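PDB 3ONO: Ribose/Galactose Isomerase from Vibrio parahaemolyticus, which probably interconverts aldose and ketose forms of sugar phosphates, as a member of the LacAB/RpiB isomerase family. Local coordinates for residues 40-43 and 44-48; 57-60 and 61-65; 95-98 and 99-102. One frame throughout, in Å; residues are numbered along the deposited sequence.

Contact 1 of 3, residues 40-43 and 44-48; sequences GMTD and ENDHH
The carboxylate of Asp46 turns one oxygen, OD2, onto the backbone of Thr42, and the imidazole of His48 has the selenium of Met41 over one face. On the first group, Thr42 N reaches Asp46 OD2 at 3.1 Å, arriving on the anti side and 26° out of the carboxylate plane. Thr42 OG1 lies farther from the same OD2, at 3.5 Å, a bond that is at most weak. OD2 also accepts from Gln191 NE2, which in turn binds Gly40 O, so one side-chain amide holds both arms of the loop. The Asp46 carboxylate is carried to Thr42 because its CG stands anti to the backbone N (chi1 -168°).

The second carboxylate, that of Asp43, receives Asn45 N on the anti lone pair of OD1 at 3.0 Å. Beside it, Asp46 N gives a nearly straight bond to Asp43 O, 3.1 Å long.

Selenomethionine Met41 reaches the 46-48 backbone with its side chain. Its SE sits 5.2 Å from the centroid of the His48 ring, over the ring face but displaced from its centre, an oblique selenium-aromatic approach, while a bend at chi3 (78°) brings CE to 3.4 Å from Asp46 O. CG meets His47 O at 3.3 Å. The same side chain also packs on Asn12 and Leu49, and His47 NE2 is bonded to Thr185 O, which ties the loop to the C-terminal helical part.

Asn45 N on Asp43 OD1 makes an Asx turn, and Asp46 N on Asp43 O closes the type I beta turn from Asp43 to Asp46. The turn lies in the loop from strand 35-38 to helix 51-63, past the C-terminal ends of the parallel strands, one of the beta-to-alpha loops of an alpha-beta-alpha sandwich.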
loop_
_atom_site.group_PDB
_atom_site.type_symbol
_atom_site.label_atom_id
_atom_site.label_comp_id
_atom_site.label_asym_id
_atom_site.label_seq_id
_atom_site.Cartn_x
_atom_site.Cartn_y
_atom_site.Cartn_z
ATOM N N GLY A 40 3.434 -11.597 25.134
ATOM C CA GLY A 40 4.316 -10.443 25.177
ATOM C C GLY A 40 3.729 -9.365 26.079
ATOM O O GLY A 40 2.959 -9.668 26.991
HETATM N N MSE A 41 4.114 -8.112 25.854
HETATM C CA MSE A 41 3.604 -7.016 26.674
HETATM C C MSE A 41 2.109 -6.789 26.495
HETATM O O MSE A 41 1.579 -6.870 25.386
HETATM C CB MSE A 41 4.369 -5.731 26.394
HETATM C CG MSE A 41 5.808 -5.819 26.865
HETATM SE SE MSE A 41 6.765 -4.171 26.569
HETATM C CE MSE A 41 6.063 -3.139 28.067
ATOM N N THR A 42 1.423 -6.506 27.598
ATOM C CA THR A 42 -0.014 -6.238 27.534
ATOM C C THR A 42 -0.294 -4.740 27.550
ATOM O O THR A 42 -1.349 -4.283 27.109
ATOM C CB THR A 42 -0.749 -6.902 28.716
ATOM O OG1 THR A 42 -0.190 -6.423 29.947
ATOM C CG2 THR A 42 -0.593 -8.426 28.663
ATOM N N ASP A 43 0.646 -3.969 28.080
ATOM C CA ASP A 43 0.566 -2.510 28.046
ATOM C C ASP A 43 1.933 -1.913 28.375
ATOM O O ASP A 43 2.888 -2.661 28.641
ATOM C CB ASP A 43 -0.519 -1.991 28.992
ATOM C CG ASP A 43 -0.323 -2.454 30.413
ATOM O OD1 ASP A 43 0.761 -2.204 30.975
ATOM O OD2 ASP A 43 -1.258 -3.073 30.969
ATOM N N GLU A 44 2.043 -0.585 28.365
ATOM C CA GLU A 44 3.366 0.044 28.490
ATOM C C GLU A 44 4.018 -0.185 29.847
ATOM O O GLU A 44 5.237 -0.051 29.986
ATOM C CB GLU A 44 3.304 1.540 28.180
ATOM C CG GLU A 44 3.294 1.831 26.685
ATOM C CD GLU A 44 3.073 3.298 26.366
ATOM O OE1 GLU A 44 2.577 4.031 27.250
ATOM O OE2 GLU A 44 3.392 3.715 25.228
ATOM N N ASN A 45 3.209 -0.542 30.838
ATOM C CA ASN A 45 3.723 -0.753 32.191
ATOM C C ASN A 45 4.085 -2.201 32.509
ATOM O O ASN A 45 4.574 -2.495 33.595
ATOM C CB ASN A 45 2.721 -0.234 33.222
ATOM C CG ASN A 45 2.516 1.265 33.121
ATOM O OD1 ASN A 45 3.481 2.033 33.072
ATOM N ND2 ASN A 45 1.253 1.689 33.068
ATOM N N ASP A 46 3.848 -3.095 31.556
ATOM C CA ASP A 46 4.076 -4.520 31.764
ATOM C C ASP A 46 5.563 -4.870 31.727
ATOM O O ASP A 46 6.392 -4.038 31.352
ATOM C CB ASP A 46 3.315 -5.313 30.690
ATOM C CG ASP A 46 3.262 -6.793 30.990
ATOM O OD1 ASP A 46 3.403 -7.164 32.177
ATOM O OD2 ASP A 46 3.078 -7.590 30.044
ATOM N N HIS A 47 5.890 -6.100 32.135
ATOM C CA HIS A 47 7.251 -6.636 32.052
ATOM C C HIS A 47 7.869 -6.222 30.721
ATOM O O HIS A 47 7.350 -6.584 29.674
ATOM C CB HIS A 47 7.192 -8.155 32.149
ATOM C CG HIS A 47 8.514 -8.837 31.959
ATOM N ND1 HIS A 47 9.519 -8.801 32.901
ATOM C CD2 HIS A 47 8.986 -9.583 30.933
ATOM C CE1 HIS A 47 10.547 -9.513 32.473
ATOM N NE2 HIS A 47 10.253 -9.991 31.276
ATOM N N HIS A 48 8.967 -5.467 30.775
ATOM C CA HIS A 48 9.493 -4.749 29.603
ATOM C C HIS A 48 10.218 -5.679 28.622
ATOM O O HIS A 48 11.053 -6.495 29.033
ATOM C CB HIS A 48 10.440 -3.639 30.068
ATOM C CG HIS A 48 10.846 -2.688 28.988
ATOM N ND1 HIS A 48 11.942 -2.899 28.178
ATOM C CD2 HIS A 48 10.314 -1.505 28.602
ATOM C CE1 HIS A 48 12.053 -1.895 27.325
ATOM N NE2 HIS A 48 11.081 -1.034 27.565
#

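Contact 2 of 3, residues 57-60 and 61-65; sequences MASI and LLNSK
Ser59 and Ile60 offer the carbonyls that Asn63 and Ser64 take up at the C-terminal end of helix 51-63, which closes in a Schellman motif: Lys65 leaves helical geometry with a positive phi (65°), and its N bonds back to Leu62 O at 3.0 Å. Before that the helix pairs regularly, Leu61 N with Met57 O and Leu62 N with Ala58 O.

The last turn adds side-chain bonds to the backbone ones. Ser59 O takes Asn63 N at 2.8 Å and, more weakly, Asn63 ND2. The main partner of that amide within the helix is Ser59 OG, 2.8 Å from ND2 and lying almost exactly in the amide plane of Asn63. OG reaches it because it stands anti to the backbone N of Ser59 (chi1 178°), pointing along the helix toward the following turn. ND2 also donates to Pro88 O, which links the helix end to a neighbouring loop.

Ile60 O is likewise doubly used. Ser64 N approaches it at 3.1 Å, whereas the Ser64 hydroxyl lies closer to the carbonyl plane. The hydroxyl oxygen is also hydrogen-bonded to Ala66 N, so it bridges the helix end and the chain that leaves it toward strand 69-74.

Met57 and Leu61 touch Phe192 of helix 190-199, and Ile60 packs on Phe196 of that helix and on Ile205 and Val209 of helix 203-212, burying the turn against the C-terminal helices. Leu62 lies one turn beyond Ala58, its CD1 4.4 Å from Ala58 CB. At the C-terminal end, Ser64 OG donates to Ile60 O over 2.8 Å.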
loop_
_atom_site.group_PDB
_atom_site.type_symbol
_atom_site.label_atom_id
_atom_site.label_comp_id
_atom_site.label_asym_id
_atom_site.label_seq_id
_atom_site.Cartn_x
_atom_site.Cartn_y
_atom_site.Cartn_z
HETATM N N MSE A 57 11.652 -15.395 22.477
HETATM C CA MSE A 57 10.359 -15.967 22.863
HETATM C C MSE A 57 9.741 -16.793 21.746
HETATM O O MSE A 57 9.208 -17.878 21.990
HETATM C CB MSE A 57 9.394 -14.857 23.314
HETATM C CG MSE A 57 9.975 -14.075 24.468
HETATM SE SE MSE A 57 9.163 -12.333 24.710
HETATM C CE MSE A 57 7.653 -12.994 25.704
ATOM N N ALA A 58 9.816 -16.309 20.512
ATOM C CA ALA A 58 9.226 -17.083 19.420
ATOM C C ALA A 58 9.973 -18.404 19.280
ATOM O O ALA A 58 9.358 -19.464 19.078
ATOM C CB ALA A 58 9.282 -16.299 18.118
ATOM N N SER A 59 11.299 -18.349 19.386
ATOM C CA SER A 59 12.075 -19.595 19.280
ATOM C C SER A 59 11.683 -20.571 20.382
ATOM O O SER A 59 11.424 -21.749 20.119
ATOM C CB SER A 59 13.593 -19.360 19.340
ATOM O OG SER A 59 14.271 -20.620 19.288
ATOM N N ILE A 60 11.619 -20.089 21.617
ATOM C CA ILE A 60 11.366 -21.018 22.724
ATOM C C ILE A 60 9.981 -21.640 22.573
ATOM O O ILE A 60 9.817 -22.859 22.710
ATOM C CB ILE A 60 11.537 -20.339 24.080
ATOM C CG1 ILE A 60 13.025 -20.017 24.285
ATOM C CG2 ILE A 60 11.022 -21.253 25.215
ATOM C CD1 ILE A 60 13.314 -19.076 25.446
ATOM N N LEU A 61 8.989 -20.816 22.243
ATOM C CA LEU A 61 7.633 -21.335 22.135
ATOM C C LEU A 61 7.443 -22.225 20.913
ATOM O O LEU A 61 6.723 -23.212 20.985
ATOM C CB LEU A 61 6.609 -20.205 22.178
ATOM C CG LEU A 61 6.498 -19.374 23.459
ATOM C CD1 LEU A 61 5.517 -18.212 23.299
ATOM C CD2 LEU A 61 6.082 -20.245 24.653
ATOM N N LEU A 62 8.055 -21.876 19.779
ATOM C CA LEU A 62 7.867 -22.685 18.572
ATOM C C LEU A 62 8.713 -23.949 18.619
ATOM O O LEU A 62 8.240 -25.037 18.313
ATOM C CB LEU A 62 8.177 -21.875 17.301
ATOM C CG LEU A 62 7.119 -20.819 16.970
ATOM C CD1 LEU A 62 7.678 -19.781 16.007
ATOM C CD2 LEU A 62 5.837 -21.445 16.394
ATOM N N ASN A 63 9.964 -23.822 19.028
ATOM C CA ASN A 63 10.827 -24.996 19.058
ATOM C C ASN A 63 10.430 -26.010 20.130
ATOM O O ASN A 63 10.734 -27.193 19.999
ATOM C CB ASN A 63 12.293 -24.579 19.225
ATOM C CG ASN A 63 12.876 -24.095 17.918
ATOM O OD1 ASN A 63 12.769 -24.796 16.917
ATOM N ND2 ASN A 63 13.453 -22.890 17.903
ATOM N N SER A 64 9.735 -25.559 21.172
ATOM C CA SER A 64 9.330 -26.473 22.246
ATOM C C SER A 64 7.968 -27.044 21.900
ATOM O O SER A 64 7.411 -27.870 22.632
ATOM C CB SER A 64 9.230 -25.727 23.569
ATOM O OG SER A 64 8.104 -24.858 23.557
ATOM N N LYS A 65 7.424 -26.573 20.783
ATOM C CA LYS A 65 6.095 -26.948 20.344
ATOM C C LYS A 65 4.976 -26.483 21.273
ATOM O O LYS A 65 3.852 -26.964 21.181
ATOM C CB LYS A 65 6.017 -28.443 20.062
ATOM C CG LYS A 65 7.000 -28.894 18.995
ATOM C CD LYS A 65 6.817 -30.365 18.694
ATOM C CE LYS A 65 7.993 -30.942 17.908
ATOM N NZ LYS A 65 7.865 -32.428 17.754
#

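Contact 3 of 3, residues 95-98 and 99-102; sequences CLEP and SDAF
Asp100 and Glu97 use their carboxylates on backbone amides at the start of helix 98-108. Asp100 OD2 takes two amides: Leu96 N on its anti lone pair at 2.8 Å, and Glu97 N at 3.1 Å from well above the carboxylate plane. Glu97 OE1 receives Ser99 N at 3.0 Å, also from above its plane. The Glu97 chain folds back for this, with chi1 at 59° and a bend at chi2 (92°).

A hydroxyl bond from Ser99 OG to Glu97 OE2, 2.7 Å, is less certain because Ser99 has a second conformer. Glu97 is the N-cap, its OE1 capping Ser99 N, and with Asp100 it forms a capping box, Asp100 OD2 holding Glu97 N, where the short loop after strand 92-94, an outermost strand of the sheet in this chain, enters helix 98-108. Backbone pairing continues from it: Asp100 N meets Glu97 O at 3.0 Å.

Among charges, Glu97 OE2 and Asp100 OD1 come within 3.8 Å of each other, their carboxylate planes 58° apart. Lys119 NZ of the third subunit forms salt bridges with both, which would offset the like charges.

Apolar packing is shared between chains. Pro98 rests on Tyr131 of helix 125-136 in its own chain and on Tyr131 of the second subunit, while Leu96 meets Leu96 of the third subunit.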
loop_
_atom_site.group_PDB
_atom_site.type_symbol
_atom_site.label_atom_id
_atom_site.label_comp_id
_atom_site.label_asym_id
_atom_site.label_seq_id
_atom_site.Cartn_x
_atom_site.Cartn_y
_atom_site.Cartn_z
ATOM N N CYS A 95 3.718 -8.993 7.265
ATOM C CA CYS A 95 2.307 -9.031 6.932
ATOM C C CYS A 95 1.747 -7.641 7.079
ATOM O O CYS A 95 1.568 -7.174 8.198
ATOM C CB CYS A 95 1.581 -9.982 7.874
ATOM S SG CYS A 95 0.014 -10.456 7.197
ATOM N N LEU A 96 1.475 -6.990 5.952
ATOM C CA LEU A 96 1.042 -5.594 5.958
ATOM C C LEU A 96 -0.398 -5.396 5.498
ATOM O O LEU A 96 -1.017 -4.377 5.795
ATOM C CB LEU A 96 1.980 -4.770 5.076
ATOM C CG LEU A 96 3.443 -4.822 5.526
ATOM C CD1 LEU A 96 4.279 -3.994 4.569
ATOM C CD2 LEU A 96 3.605 -4.318 6.956
ATOM N N GLU A 97 -0.931 -6.361 4.765
ATOM C CA GLU A 97 -2.304 -6.251 4.245
ATOM C C GLU A 97 -2.770 -7.696 4.061
ATOM O O GLU A 97 -1.943 -8.609 4.014
ATOM C CB GLU A 97 -2.333 -5.419 2.967
ATOM C CG GLU A 97 -1.479 -5.961 1.836
ATOM C CD GLU A 97 -2.296 -6.866 0.935
ATOM O OE1 GLU A 97 -3.496 -7.052 1.232
ATOM O OE2 GLU A 97 -1.760 -7.378 -0.065
ATOM N N PRO A 98 -4.079 -7.928 4.030
ATOM C CA PRO A 98 -4.622 -9.291 4.092
ATOM C C PRO A 98 -4.067 -10.305 3.090
ATOM O O PRO A 98 -3.862 -11.459 3.467
ATOM C CB PRO A 98 -6.115 -9.086 3.839
ATOM C CG PRO A 98 -6.365 -7.707 4.336
ATOM C CD PRO A 98 -5.145 -6.903 4.060
ATOM N N SER A 99 -3.835 -9.922 1.841
ATOM C CA SER A 99 -3.363 -10.939 0.898
ATOM C C SER A 99 -1.915 -11.385 1.181
ATOM O O SER A 99 -1.481 -12.443 0.709
ATOM C CB SER A 99 -3.538 -10.497 -0.559
ATOM O OG SER A 99 -2.418 -9.768 -1.011
ATOM N N ASP A 100 -1.163 -10.593 1.945
ATOM C CA ASP A 100 0.155 -11.065 2.418
ATOM C C ASP A 100 0.035 -12.344 3.236
ATOM O O ASP A 100 0.884 -13.237 3.151
ATOM C CB ASP A 100 0.847 -10.026 3.320
ATOM C CG ASP A 100 1.263 -8.757 2.567
ATOM O OD1 ASP A 100 1.449 -8.810 1.336
ATOM O OD2 ASP A 100 1.445 -7.703 3.232
ATOM N N ALA A 101 -0.980 -12.391 4.097
ATOM C CA ALA A 101 -1.162 -13.502 5.021
ATOM C C ALA A 101 -1.518 -14.767 4.246
ATOM O O ALA A 101 -0.965 -15.852 4.500
ATOM C CB ALA A 101 -2.272 -13.180 6.024
ATOM N N PHE A 102 -2.452 -14.629 3.314
ATOM C CA PHE A 102 -2.826 -15.765 2.484
ATOM C C PHE A 102 -1.633 -16.317 1.698
ATOM O O PHE A 102 -1.346 -17.517 1.762
ATOM C CB PHE A 102 -3.946 -15.416 1.529
ATOM C CG PHE A 102 -4.332 -16.562 0.650
ATOM C CD1 PHE A 102 -5.059 -17.622 1.166
ATOM C CD2 PHE A 102 -3.908 -16.613 -0.659
ATOM C CE1 PHE A 102 -5.388 -18.696 0.366
ATOM C CE2 PHE A 102 -4.245 -17.689 -1.470
ATOM C CZ PHE A 102 -4.976 -18.720 -0.960
#

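How the contacts relate
Contacts 1 and 2 follow one another along the chain and touch: Gly40 CA lies 4.2 Å from Met57 CE, so the start of the loop before helix 51-63 packs against a side chain from the middle of that helix, although the two centres are 20 Å apart. Contact 2 is the innermost, its centre about 9 Å from the centre of the chain. Contact 3 lies on the opposite side of that centre from contact 2, its nearest atoms about 14 Å from contact 2 and about 17 Å from contact 1. Only contact 3 meets other subunits; contacts 1 and 2 face the C-terminal helices of their own chain.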